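Local coordinates for protein LP04448p (Drosophila melanogaster, PDB 4QMH) that probably binds tubulin through this TOG domain, the fourth in the array with which Mini spindles, an XMAP215-family protein, drives microtubule polymerization, at residues Phe135-Ala141 with Asp175-Met179; Val180-Tyr184 with Ala217-Pro223; Val202-Ile207 with Ala236-Pro241. All coordinates share one frame. Residue numbers count along the deposited sequence, not the author numbering.

Interaction 1. Residues Phe135-Ala141 with Asp175-Met179; sequences FESEMIA and DIHSM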
ATOM      1  N   PHE A 135       2.356  -5.114   5.976  1.00  9.57           N
ATOM      2  CA  PHE A 135       2.007  -6.533   6.037  1.00 10.75           C
ATOM      3  C   PHE A 135       1.287  -6.868   7.337  1.00 15.63           C
ATOM      4  O   PHE A 135       1.710  -7.730   8.108  1.00 14.43           O
ATOM      5  CB  PHE A 135       3.266  -7.383   5.817  1.00 10.26           C
ATOM      6  CG  PHE A 135       3.853  -7.205   4.451  1.00  9.69           C
ATOM      7  CD1 PHE A 135       3.329  -7.897   3.369  1.00  9.51           C
ATOM      8  CD2 PHE A 135       4.889  -6.313   4.230  1.00 10.68           C
ATOM      9  CE1 PHE A 135       3.857  -7.723   2.085  1.00 11.53           C
ATOM     10  CE2 PHE A 135       5.406  -6.120   2.952  1.00 10.48           C
ATOM     11  CZ  PHE A 135       4.886  -6.835   1.876  1.00  8.68           C
ATOM     12  N   GLU A 136       0.181  -6.163   7.545  1.00 12.12           N
ATOM     13  CA  GLU A 136      -0.633  -6.272   8.739  1.00  9.95           C
ATOM     14  C   GLU A 136      -2.093  -6.060   8.378  1.00 10.58           C
ATOM     15  O   GLU A 136      -2.415  -5.335   7.431  1.00 11.84           O
ATOM     16  CB  GLU A 136      -0.221  -5.220   9.774  1.00 11.52           C
ATOM     17  CG  GLU A 136       1.224  -5.359  10.240  1.00 16.98           C
ATOM     18  CD  GLU A 136       1.451  -4.788  11.636  1.00 36.04           C
ATOM     19  OE1 GLU A 136       0.466  -4.380  12.275  1.00 36.83           O
ATOM     20  OE2 GLU A 136       2.611  -4.755  12.093  1.00 49.92           O
ATOM     21  N   SER A 137      -2.965  -6.712   9.140  1.00 11.57           N
ATOM     22  CA  SER A 137      -4.399  -6.454   9.113  1.00 12.69           C
ATOM     23  C   SER A 137      -5.076  -6.741   7.784  1.00 10.48           C
ATOM     24  O   SER A 137      -6.175  -6.254   7.532  1.00 11.32           O
ATOM     25  CB  SER A 137      -4.675  -5.018   9.560  1.00 13.59           C
ATOM     26  OG  SER A 137      -4.168  -4.812  10.866  1.00 20.86           O
ATOM     27  N   GLU A 138      -4.412  -7.546   6.957  1.00 10.55           N
ATOM     28  CA  GLU A 138      -4.936  -7.966   5.659  1.00  7.87           C
ATOM     29  C   GLU A 138      -5.254  -6.808   4.726  1.00  8.86           C
ATOM     30  O   GLU A 138      -6.154  -6.903   3.906  1.00  9.09           O
ATOM     31  CB  GLU A 138      -6.151  -8.887   5.816  1.00  9.61           C
ATOM     32  CG  GLU A 138      -5.788 -10.205   6.524  1.00 11.36           C
ATOM     33  CD  GLU A 138      -6.939 -11.213   6.608  1.00 16.65           C
ATOM     34  OE1 GLU A 138      -7.985 -11.020   5.954  1.00 17.43           O
ATOM     35  OE2 GLU A 138      -6.794 -12.216   7.341  1.00 18.45           O
ATOM     36  N   MET A 139      -4.508  -5.718   4.837  1.00  7.02           N
ATOM     37  CA  MET A 139      -4.718  -4.596   3.916  1.00  9.33           C
ATOM     38  C   MET A 139      -4.475  -5.001   2.470  1.00 10.76           C
ATOM     39  O   MET A 139      -5.259  -4.674   1.577  1.00 10.41           O
ATOM     40  CB  MET A 139      -3.843  -3.406   4.300  1.00  8.00           C
ATOM     41  CG  MET A 139      -4.287  -2.763   5.602  1.00  7.07           C
ATOM     42  SD  MET A 139      -3.256  -1.378   6.136  1.00 11.12           S
ATOM     43  CE  MET A 139      -1.722  -2.199   6.532  1.00 10.60           C
ATOM     44  N   ILE A 140      -3.388  -5.725   2.246  1.00  8.01           N
ATOM     45  CA  ILE A 140      -3.065  -6.182   0.896  1.00  6.71           C
ATOM     46  C   ILE A 140      -4.094  -7.213   0.390  1.00  8.87           C
ATOM     47  O   ILE A 140      -4.622  -7.089  -0.721  1.00  8.86           O
ATOM     48  CB  ILE A 140      -1.610  -6.692   0.843  1.00  4.66           C
ATOM     49  CG1 ILE A 140      -0.645  -5.500   0.945  1.00  8.42           C
ATOM     50  CG2 ILE A 140      -1.342  -7.486  -0.426  1.00  9.12           C
ATOM     51  CD1 ILE A 140       0.792  -5.904   1.271  1.00 10.37           C
ATOM     52  N   ALA A 141      -4.400  -8.214   1.210  1.00  8.07           N
ATOM     53  CA  ALA A 141      -5.395  -9.214   0.823  1.00  8.65           C
ATOM     54  C   ALA A 141      -6.764  -8.593   0.530  1.00 11.14           C
ATOM     55  O   ALA A 141      -7.449  -9.005  -0.400  1.00 13.56           O
ATOM     56  CB  ALA A 141      -5.518 -10.281   1.891  1.00 11.42           C
ATOM     57  N   ASP A 175       0.073 -12.627   7.624  1.00  7.29           N
ATOM     58  CA  ASP A 175      -0.458 -11.732   6.604  1.00  7.21           C
ATOM     59  C   ASP A 175      -0.161 -12.256   5.200  1.00  8.15           C
ATOM     60  O   ASP A 175      -1.016 -12.159   4.309  1.00  9.95           O
ATOM     61  CB  ASP A 175       0.068 -10.308   6.771  1.00 11.19           C
ATOM     62  CG  ASP A 175      -0.856  -9.282   6.140  1.00 10.13           C
ATOM     63  OD1 ASP A 175      -1.979  -9.121   6.665  1.00 11.09           O
ATOM     64  OD2 ASP A 175      -0.461  -8.642   5.144  1.00 11.53           O
ATOM     65  N   ILE A 176       1.037 -12.800   4.987  1.00  8.94           N
ATOM     66  CA  ILE A 176       1.316 -13.468   3.704  1.00  8.14           C
ATOM     67  C   ILE A 176       0.346 -14.641   3.465  1.00 11.57           C
ATOM     68  O   ILE A 176      -0.181 -14.814   2.364  1.00 11.01           O
ATOM     69  CB  ILE A 176       2.785 -13.924   3.596  1.00 10.84           C
ATOM     70  CG1 ILE A 176       3.738 -12.738   3.779  1.00 11.07           C
ATOM     71  CG2 ILE A 176       3.041 -14.623   2.261  1.00 16.97           C
ATOM     72  CD1 ILE A 176       3.497 -11.597   2.818  1.00 17.88           C
ATOM     73  N   HIS A 177       0.081 -15.441   4.496  1.00 12.39           N
ATOM     74  CA  HIS A 177      -0.918 -16.501   4.368  1.00 11.34           C
ATOM     75  C   HIS A 177      -2.256 -15.977   3.826  1.00 10.83           C
ATOM     76  O   HIS A 177      -2.921 -16.648   3.043  1.00 14.52           O
ATOM     77  CB  HIS A 177      -1.166 -17.203   5.707  1.00 11.73           C
ATOM     78  CG  HIS A 177      -0.258 -18.365   5.971  1.00 17.39           C
ATOM     79  ND1 HIS A 177      -0.452 -19.607   5.404  1.00 14.20           N
ATOM     80  CD2 HIS A 177       0.831 -18.479   6.768  1.00 20.03           C
ATOM     81  CE1 HIS A 177       0.487 -20.432   5.832  1.00 18.02           C
ATOM     82  NE2 HIS A 177       1.279 -19.774   6.658  1.00 17.54           N
ATOM     83  N   SER A 178      -2.657 -14.781   4.255  1.00 11.34           N
ATOM     84  CA  SER A 178      -3.936 -14.228   3.833  1.00 10.44           C
ATOM     85  C   SER A 178      -3.977 -13.935   2.330  1.00 10.47           C
ATOM     86  O   SER A 178      -5.057 -13.813   1.756  1.00 13.71           O
ATOM     87  CB  SER A 178      -4.286 -12.968   4.635  1.00  9.34           C
ATOM     88  OG  SER A 178      -3.490 -11.864   4.233  1.00  9.80           O
ATOM     89  N   MET A 179      -2.806 -13.844   1.706  1.00 10.92           N
ATOM     90  CA  MET A 179      -2.720 -13.563   0.272  1.00  6.84           C
ATOM     91  C   MET A 179      -2.844 -14.834  -0.552  1.00  8.51           C
ATOM     92  O   MET A 179      -3.116 -14.790  -1.748  1.00 10.32           O
ATOM     93  CB  MET A 179      -1.399 -12.885  -0.060  1.00  8.57           C
ATOM     94  CG  MET A 179      -1.160 -11.609   0.726  1.00  6.90           C
ATOM     95  SD  MET A 179       0.487 -10.983   0.389  1.00 10.55           S
ATOM     96  CE  MET A 179       0.533  -9.725   1.667  1.00  9.82           C
TER
HETATM   97  O   HOH W   1      -1.526  -6.310   4.302  1.00  8.13           O
HETATM   98  O   HOH W   2      -2.722  -9.238   3.375  1.00  7.70           O

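Interaction 2. Residues Val180-Tyr184 with Ala217-Pro223; sequences VPHLY and ALDKQKP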
ATOM      1  N   VAL A 180      -2.625 -15.975   0.084  1.00  9.83           N
ATOM      2  CA  VAL A 180      -2.511 -17.224  -0.672  1.00  9.24           C
ATOM      3  C   VAL A 180      -3.771 -17.614  -1.481  1.00  7.75           C
ATOM      4  O   VAL A 180      -3.666 -18.030  -2.636  1.00  9.81           O
ATOM      5  CB  VAL A 180      -2.027 -18.383   0.222  1.00  7.42           C
ATOM      6  CG1 VAL A 180      -2.161 -19.714  -0.514  1.00 11.31           C
ATOM      7  CG2 VAL A 180      -0.580 -18.159   0.654  1.00 11.34           C
ATOM      8  N   PRO A 181      -4.969 -17.470  -0.897  1.00  9.58           N
ATOM      9  CA  PRO A 181      -6.144 -17.785  -1.724  1.00 10.59           C
ATOM     10  C   PRO A 181      -6.225 -16.911  -2.967  1.00 13.92           C
ATOM     11  O   PRO A 181      -6.684 -17.364  -4.023  1.00 13.06           O
ATOM     12  CB  PRO A 181      -7.319 -17.487  -0.787  1.00 11.23           C
ATOM     13  CG  PRO A 181      -6.759 -17.678   0.585  1.00 14.73           C
ATOM     14  CD  PRO A 181      -5.335 -17.189   0.501  1.00 13.52           C
ATOM     15  N   HIS A 182      -5.777 -15.667  -2.856  1.00 10.69           N
ATOM     16  CA  HIS A 182      -5.858 -14.753  -3.993  1.00  8.70           C
ATOM     17  C   HIS A 182      -4.773 -15.114  -4.995  1.00 12.57           C
ATOM     18  O   HIS A 182      -4.994 -15.069  -6.195  1.00 11.89           O
ATOM     19  CB  HIS A 182      -5.739 -13.310  -3.525  1.00  7.53           C
ATOM     20  CG  HIS A 182      -6.700 -12.975  -2.432  1.00 15.64           C
ATOM     21  ND1 HIS A 182      -8.061 -12.909  -2.638  1.00 24.51           N
ATOM     22  CD2 HIS A 182      -6.504 -12.723  -1.117  1.00 16.90           C
ATOM     23  CE1 HIS A 182      -8.661 -12.614  -1.498  1.00 24.67           C
ATOM     24  NE2 HIS A 182      -7.739 -12.496  -0.559  1.00 23.13           N
ATOM     25  N   LEU A 183      -3.608 -15.512  -4.499  1.00  9.40           N
ATOM     26  CA  LEU A 183      -2.551 -15.958  -5.390  1.00  7.36           C
ATOM     27  C   LEU A 183      -3.050 -17.152  -6.208  1.00 10.46           C
ATOM     28  O   LEU A 183      -2.859 -17.211  -7.424  1.00 10.72           O
ATOM     29  CB  LEU A 183      -1.332 -16.373  -4.577  1.00  7.15           C
ATOM     30  CG  LEU A 183      -0.157 -16.907  -5.393  1.00  6.36           C
ATOM     31  CD1 LEU A 183       0.465 -15.793  -6.188  1.00  9.12           C
ATOM     32  CD2 LEU A 183       0.859 -17.500  -4.434  1.00  8.45           C
ATOM     33  N   TYR A 184      -3.686 -18.111  -5.537  1.00 10.06           N
ATOM     34  CA  TYR A 184      -4.106 -19.341  -6.212  1.00 11.42           C
ATOM     35  C   TYR A 184      -5.208 -19.096  -7.245  1.00 15.65           C
ATOM     36  O   TYR A 184      -5.296 -19.794  -8.258  1.00 16.00           O
ATOM     37  CB  TYR A 184      -4.528 -20.406  -5.194  1.00  9.56           C
ATOM     38  CG  TYR A 184      -3.368 -20.973  -4.398  1.00 10.17           C
ATOM     39  CD1 TYR A 184      -2.056 -20.627  -4.702  1.00  9.85           C
ATOM     40  CD2 TYR A 184      -3.585 -21.876  -3.359  1.00 10.53           C
ATOM     41  CE1 TYR A 184      -0.991 -21.147  -3.984  1.00  9.98           C
ATOM     42  CE2 TYR A 184      -2.520 -22.405  -2.632  1.00  9.50           C
ATOM     43  CZ  TYR A 184      -1.229 -22.032  -2.956  1.00  9.31           C
ATOM     44  OH  TYR A 184      -0.165 -22.543  -2.246  1.00 13.19           O
ATOM     45  N   ALA A 217      -1.680 -25.460   2.128  1.00 18.58           N
ATOM     46  CA  ALA A 217      -2.757 -24.527   1.830  1.00 17.45           C
ATOM     47  C   ALA A 217      -3.503 -24.963   0.573  1.00 17.05           C
ATOM     48  O   ALA A 217      -4.726 -24.854   0.497  1.00 17.64           O
ATOM     49  CB  ALA A 217      -2.202 -23.111   1.672  1.00 14.67           C
ATOM     50  N   LEU A 218      -2.766 -25.456  -0.417  1.00 13.36           N
ATOM     51  CA  LEU A 218      -3.387 -25.925  -1.644  1.00 13.18           C
ATOM     52  C   LEU A 218      -4.315 -27.107  -1.360  1.00 17.14           C
ATOM     53  O   LEU A 218      -5.435 -27.168  -1.861  1.00 19.18           O
ATOM     54  CB  LEU A 218      -2.317 -26.324  -2.660  1.00 13.31           C
ATOM     55  CG  LEU A 218      -2.816 -26.962  -3.957  1.00 14.32           C
ATOM     56  CD1 LEU A 218      -3.739 -26.028  -4.721  1.00 16.47           C
ATOM     57  CD2 LEU A 218      -1.622 -27.360  -4.825  1.00 17.55           C
ATOM     58  N   ASP A 219      -3.847 -28.044  -0.547  1.00 18.53           N
ATOM     59  CA  ASP A 219      -4.649 -29.215  -0.214  1.00 19.92           C
ATOM     60  C   ASP A 219      -5.894 -28.846   0.594  1.00 21.45           C
ATOM     61  O   ASP A 219      -6.973 -29.381   0.354  1.00 26.30           O
ATOM     62  CB  ASP A 219      -3.812 -30.231   0.564  1.00 24.02           C
ATOM     63  CG  ASP A 219      -2.775 -30.915  -0.300  1.00 30.73           C
ATOM     64  OD1 ASP A 219      -2.980 -30.994  -1.530  1.00 34.80           O
ATOM     65  OD2 ASP A 219      -1.755 -31.377   0.254  1.00 37.79           O
ATOM     66  N   LYS A 220      -5.737 -27.945   1.556  1.00 22.38           N
ATOM     67  CA  LYS A 220      -6.847 -27.579   2.429  1.00 25.75           C
ATOM     68  C   LYS A 220      -7.906 -26.750   1.720  1.00 25.18           C
ATOM     69  O   LYS A 220      -9.108 -26.987   1.898  1.00 29.38           O
ATOM     70  CB  LYS A 220      -6.357 -26.839   3.673  1.00 31.36           C
ATOM     71  CG  LYS A 220      -7.493 -26.232   4.482  1.00 42.97           C
ATOM     72  CD  LYS A 220      -7.206 -26.217   5.976  1.00 52.23           C
ATOM     73  CE  LYS A 220      -6.136 -25.206   6.345  1.00 58.46           C
ATOM     74  NZ  LYS A 220      -5.976 -25.074   7.830  1.00 60.96           N
ATOM     75  N   GLN A 221      -7.466 -25.788   0.911  1.00 20.06           N
ATOM     76  CA  GLN A 221      -8.381 -24.843   0.291  1.00 21.81           C
ATOM     77  C   GLN A 221      -9.056 -25.420  -0.956  1.00 20.04           C
ATOM     78  O   GLN A 221     -10.116 -24.946  -1.382  1.00 26.72           O
ATOM     79  CB  GLN A 221      -7.645 -23.530  -0.016  1.00 21.79           C
ATOM     80  CG  GLN A 221      -7.124 -22.848   1.259  1.00 23.65           C
ATOM     81  CD  GLN A 221      -6.175 -21.694   0.997  1.00 25.12           C
ATOM     82  OE1 GLN A 221      -6.045 -21.221  -0.131  1.00 26.09           O
ATOM     83  NE2 GLN A 221      -5.506 -21.232   2.050  1.00 24.59           N
ATOM     84  N   LYS A 222      -8.448 -26.449  -1.538  1.00 19.83           N
ATOM     85  CA  LYS A 222      -9.031 -27.121  -2.692  1.00 25.40           C
ATOM     86  C   LYS A 222      -9.478 -26.145  -3.775  1.00 32.48           C
ATOM     87  O   LYS A 222     -10.611 -26.228  -4.261  1.00 26.62           O
ATOM     88  CB  LYS A 222     -10.226 -27.972  -2.261  1.00 30.63           C
ATOM     89  CG  LYS A 222      -9.909 -29.038  -1.231  1.00 32.02           C
ATOM     90  CD  LYS A 222     -11.156 -29.856  -0.917  1.00 33.03           C
ATOM     91  CE  LYS A 222     -10.808 -31.096  -0.118  1.00 39.65           C
ATOM     92  NZ  LYS A 222     -10.260 -30.765   1.211  1.00 46.52           N
ATOM     93  N   PRO A 223      -8.597 -25.211  -4.172  1.00 22.64           N
ATOM     94  CA  PRO A 223      -9.028 -24.310  -5.241  1.00 16.97           C
ATOM     95  C   PRO A 223      -9.117 -25.076  -6.557  1.00 18.68           C
ATOM     96  O   PRO A 223      -8.635 -26.204  -6.646  1.00 22.69           O
ATOM     97  CB  PRO A 223      -7.887 -23.286  -5.308  1.00 20.97           C
ATOM     98  CG  PRO A 223      -6.692 -24.065  -4.885  1.00 18.62           C
ATOM     99  CD  PRO A 223      -7.183 -25.001  -3.813  1.00 23.32           C
TER

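Interaction 3. Residues Val202-Ile207 with Ala236-Pro241; sequences VLGIMI and ARPNLP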
ATOM      1  N   VAL A 202       4.838 -15.801  -7.071  1.00  8.11           N
ATOM      2  CA  VAL A 202       4.870 -17.087  -6.374  1.00  7.64           C
ATOM      3  C   VAL A 202       6.159 -17.261  -5.573  1.00  9.51           C
ATOM      4  O   VAL A 202       6.120 -17.631  -4.392  1.00 10.53           O
ATOM      5  CB  VAL A 202       4.696 -18.268  -7.347  1.00  9.17           C
ATOM      6  CG1 VAL A 202       4.934 -19.600  -6.623  1.00 11.20           C
ATOM      7  CG2 VAL A 202       3.289 -18.255  -7.946  1.00 11.31           C
ATOM      8  N   LEU A 203       7.299 -16.965  -6.200  1.00 10.64           N
ATOM      9  CA  LEU A 203       8.584 -17.147  -5.530  1.00 10.08           C
ATOM     10  C   LEU A 203       8.692 -16.268  -4.292  1.00 11.53           C
ATOM     11  O   LEU A 203       9.113 -16.725  -3.227  1.00 10.19           O
ATOM     12  CB  LEU A 203       9.750 -16.871  -6.485  1.00 12.05           C
ATOM     13  CG  LEU A 203      11.136 -16.982  -5.847  1.00 12.74           C
ATOM     14  CD1 LEU A 203      11.371 -18.397  -5.325  1.00 11.67           C
ATOM     15  CD2 LEU A 203      12.213 -16.581  -6.855  1.00 17.53           C
ATOM     16  N   GLY A 204       8.318 -15.002  -4.429  1.00 11.19           N
ATOM     17  CA  GLY A 204       8.333 -14.091  -3.300  1.00 12.18           C
ATOM     18  C   GLY A 204       7.510 -14.565  -2.118  1.00 11.05           C
ATOM     19  O   GLY A 204       7.953 -14.471  -0.982  1.00 12.30           O
ATOM     20  N   ILE A 205       6.287 -15.031  -2.374  1.00  9.82           N
ATOM     21  CA  ILE A 205       5.443 -15.597  -1.326  1.00 11.77           C
ATOM     22  C   ILE A 205       6.125 -16.805  -0.696  1.00 11.87           C
ATOM     23  O   ILE A 205       6.194 -16.932   0.528  1.00 10.84           O
ATOM     24  CB  ILE A 205       4.056 -16.025  -1.884  1.00 10.69           C
ATOM     25  CG1 ILE A 205       3.324 -14.820  -2.504  1.00 20.67           C
ATOM     26  CG2 ILE A 205       3.220 -16.719  -0.806  1.00 12.79           C
ATOM     27  CD1 ILE A 205       2.689 -13.890  -1.505  1.00 20.20           C
ATOM     28  N   MET A 206       6.652 -17.693  -1.530  1.00  7.74           N
ATOM     29  CA  MET A 206       7.286 -18.904  -1.012  1.00  8.91           C
ATOM     30  C   MET A 206       8.540 -18.626  -0.187  1.00 13.24           C
ATOM     31  O   MET A 206       8.860 -19.387   0.720  1.00 11.88           O
ATOM     32  CB  MET A 206       7.623 -19.852  -2.155  1.00 11.17           C
ATOM     33  CG  MET A 206       7.944 -21.263  -1.684  1.00  9.93           C
ATOM     34  SD  MET A 206       8.283 -22.360  -3.057  1.00 12.18           S
ATOM     35  CE  MET A 206       6.632 -22.567  -3.715  1.00  9.24           C
ATOM     36  N   ILE A 207       9.260 -17.556  -0.512  1.00 10.98           N
ATOM     37  CA  ILE A 207      10.442 -17.194   0.265  1.00 12.75           C
ATOM     38  C   ILE A 207      10.066 -16.977   1.732  1.00 14.63           C
ATOM     39  O   ILE A 207      10.853 -17.276   2.637  1.00 17.33           O
ATOM     40  CB  ILE A 207      11.142 -15.951  -0.322  1.00 12.33           C
ATOM     41  CG1 ILE A 207      11.979 -16.357  -1.532  1.00 12.23           C
ATOM     42  CG2 ILE A 207      11.993 -15.244   0.735  1.00 13.64           C
ATOM     43  CD1 ILE A 207      12.475 -15.183  -2.346  1.00 16.70           C
ATOM     44  N   ALA A 236       8.726 -22.762  -8.786  1.00 13.43           N
ATOM     45  CA  ALA A 236       9.380 -21.744  -7.954  1.00 12.92           C
ATOM     46  C   ALA A 236      10.377 -22.339  -6.967  1.00 18.91           C
ATOM     47  O   ALA A 236      11.410 -21.736  -6.659  1.00 15.08           O
ATOM     48  CB  ALA A 236       8.336 -20.931  -7.200  1.00 13.26           C
ATOM     49  N   ARG A 237      10.054 -23.522  -6.464  1.00 17.65           N
ATOM     50  CA  ARG A 237      10.829 -24.148  -5.404  1.00 21.81           C
ATOM     51  C   ARG A 237      12.351 -24.201  -5.634  1.00 21.07           C
ATOM     52  O   ARG A 237      13.125 -23.873  -4.734  1.00 17.75           O
ATOM     53  CB  ARG A 237      10.290 -25.551  -5.158  1.00 26.10           C
ATOM     54  CG  ARG A 237      10.789 -26.182  -3.909  1.00 26.27           C
ATOM     55  CD  ARG A 237      10.401 -27.634  -3.925  1.00 28.88           C
ATOM     56  NE  ARG A 237      10.541 -28.249  -2.619  1.00 40.42           N
ATOM     57  CZ  ARG A 237      10.094 -29.463  -2.337  1.00 36.07           C
ATOM     58  NH1 ARG A 237       9.481 -30.166  -3.278  1.00 37.49           N
ATOM     59  NH2 ARG A 237      10.257 -29.965  -1.122  1.00 40.80           N
ATOM     60  N   PRO A 238      12.786 -24.633  -6.826  1.00 20.65           N
ATOM     61  CA  PRO A 238      14.236 -24.747  -7.031  1.00 16.98           C
ATOM     62  C   PRO A 238      14.940 -23.385  -7.046  1.00 24.43           C
ATOM     63  O   PRO A 238      16.170 -23.329  -7.026  1.00 26.05           O
ATOM     64  CB  PRO A 238      14.349 -25.441  -8.392  1.00 22.26           C
ATOM     65  CG  PRO A 238      13.039 -25.205  -9.067  1.00 24.81           C
ATOM     66  CD  PRO A 238      12.019 -25.137  -7.979  1.00 19.43           C
ATOM     67  N   ASN A 239      14.168 -22.304  -7.061  1.00 22.92           N
ATOM     68  CA  ASN A 239      14.740 -20.956  -7.073  1.00 23.98           C
ATOM     69  C   ASN A 239      14.762 -20.285  -5.709  1.00 22.20           C
ATOM     70  O   ASN A 239      15.168 -19.126  -5.575  1.00 24.62           O
ATOM     71  CB  ASN A 239      14.018 -20.085  -8.095  1.00 22.84           C
ATOM     72  CG  ASN A 239      14.344 -20.491  -9.512  1.00 30.37           C
ATOM     73  OD1 ASN A 239      15.515 -20.538  -9.892  1.00 34.74           O
ATOM     74  ND2 ASN A 239      13.321 -20.828 -10.287  1.00 28.96           N
ATOM     75  N   LEU A 240      14.321 -21.012  -4.692  1.00 16.53           N
ATOM     76  CA  LEU A 240      14.382 -20.506  -3.331  1.00 16.00           C
ATOM     77  C   LEU A 240      15.835 -20.388  -2.880  1.00 21.42           C
ATOM     78  O   LEU A 240      16.692 -21.153  -3.324  1.00 24.91           O
ATOM     79  CB  LEU A 240      13.638 -21.441  -2.380  1.00 17.22           C
ATOM     80  CG  LEU A 240      12.113 -21.488  -2.442  1.00 14.72           C
ATOM     81  CD1 LEU A 240      11.609 -22.614  -1.554  1.00 13.58           C
ATOM     82  CD2 LEU A 240      11.525 -20.164  -2.007  1.00 16.05           C
ATOM     83  N   PRO A 241      16.116 -19.434  -1.985  1.00 23.41           N
ATOM     84  CA  PRO A 241      17.463 -19.318  -1.413  1.00 31.22           C
ATOM     85  C   PRO A 241      17.869 -20.608  -0.712  1.00 38.31           C
ATOM     86  O   PRO A 241      17.012 -21.222  -0.077  1.00 39.28           O
ATOM     87  CB  PRO A 241      17.308 -18.196  -0.386  1.00 31.87           C
ATOM     88  CG  PRO A 241      16.158 -17.401  -0.871  1.00 27.58           C
ATOM     89  CD  PRO A 241      15.214 -18.381  -1.496  1.00 26.16           C
TER

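Interaction 1. Residues Phe135-Ala141 with Asp175-Met179
The side chain of Asp-175 is the bump of this contact, and the turn Phe-135 to Glu-138 together with the first turn of helix 139-145 is the hollow that takes it. With its CA-to-CB bond directed at the other segment, the carboxylate slips under the turn: OD2 lies 3.3 Å from C of Phe-135, and OD1 accepts a hydrogen bond from N of Glu-138 (2.9 Å), the N-cap residue. Two waters fill what the carboxylate leaves open. Water 1 bridges OD2 of Asp-175 (2.7 Å) to N of Ile-140 (2.8 Å); water 2 joins OD2 of Asp-175, N of Ala-141 and OG of Ser-178, each at 2.9 Å. An acid thus meets amides at the start of a helix, directly and through water. Ser-178 OG also donates a very short bond, 2.5 Å, to O of Asp-175 one turn earlier, and presents its oxygen to CB of Ala-141 at 3.5 Å, a small side chain that lets the backbones close to 5.1 Å between CA of Ala-141 and CA of Met-179. Beside this polar pocket lies an apolar one. The extended Met-179 side chain drives CE between CD1 of Phe-135 (3.7 Å), where it meets the ring edge, and CG2 of Ile-140 (3.6 Å), while CD1 of Ile-176 reaches CD1 of Phe-135 at 3.7 Å. Helix 149-162 backs Phe-135 and Ile-140 through Leu-159, and helix 192-209 covers Ile-176 and Met-179 through Ile-205, so the apolar half is buried between helices, while the turn at Ser-137 and Glu-138 reaches the surface.

Interaction 2. Residues Val180-Tyr184 with Ala217-Pro223
This is a mostly apolar helix-to-helix contact near the C-terminal end of the domain, where helix 173-186 faces the last turn of helix 211-221 and the loop that follows. The short axes cross almost at right angles (85°) and come no closer than 11.0 Å, a wide gap that is bridged by side chains. Tyr-184 spans most of it: its ring leads with CE2 to CA of Leu-218 (3.8 Å) and to CB of the same leucine (3.9 Å), meets the backbone C of Ala-217 with its edge at 4.2 Å, and has CD2 4.1 Å from CG of Pro-223. The hydroxyl is held beyond the two segments by the carbonyl of Met-214, which fixes the ring against helix 211-221. One turn earlier, CG1 of Val-180 packs on CB of Ala-217 at 4.0 Å. Towards solvent, Gln-221 lays its amide over the join, OE1 being 3.7 Å from CG of Pro-181. Lys-222, with positive phi, ends the helix and turns the chain so that Pro-223 comes back towards Tyr-184; Ile-229 of helix 226-236 then packs on both. The contact joins the first helices of adjacent helical pairs, 173-186/192-209 and 211-221/226-236, as in the HEAT-repeat solenoid of TOG domains.

Interaction 3. Residues Val202-Ile207 with Ala236-Pro241
Extended side chains on helix 192-209 reach across to the C-terminal tail, where the chain leaves helix 226-236 through a short 3-10 turn. Leu-203 adopts the tp rotamer, which carries CD1 to O of Ala-236 (3.6 Å) and to CD2 of Leu-240 (3.8 Å). Met-206 is t about chi1 and chi2 and m about chi3: the straight part brings SD to 3.7 Å from CD1 of Leu-240 and 3.9 Å from CA of Arg-237, and the final bend sets CE 4.2 Å from CB of Ala-236. That small methyl also receives CG1 of Val-202 at 3.7 Å. Leu-240, an mt rotamer, sets its branched end among Leu-203, Met-206 and Ile-207; CG1 of Ile-207 lies 3.9 Å from CD2 of Leu-240 and 3.8 Å from CD of Pro-241, the last residue of the chain. Behind the contact, Phe-211 of helix 211-221 packs on Met-206 and makes a cation-pi interaction with Arg-237, while helix 173-186 lies against Val-202 through Leu-183.

In the fold
All three contacts lie in the C-terminal part of the solenoid; interaction 1 closes before the others open, and the segments of interactions 2 and 3 alternate. Interaction 1 is the most buried, its centre about 11 Å from the chain's centre, and it alone combines a buried carboxylate and bridging waters with apolar packing. Interactions 2 and 3, at about 23 and 22 Å, are partly buried and mainly apolar. Helix 173-186 serves interactions 1 and 2 with consecutive turns, and His-182 NE2 stands 3.5 Å from O of Ala-141. Ile-205, on the helix of interaction 3 but outside its contact, packs on helix 173-186, with CG2 3.7 Å from CG2 of Ile-176 and CG1 4.1 Å from CD2 of Leu-183.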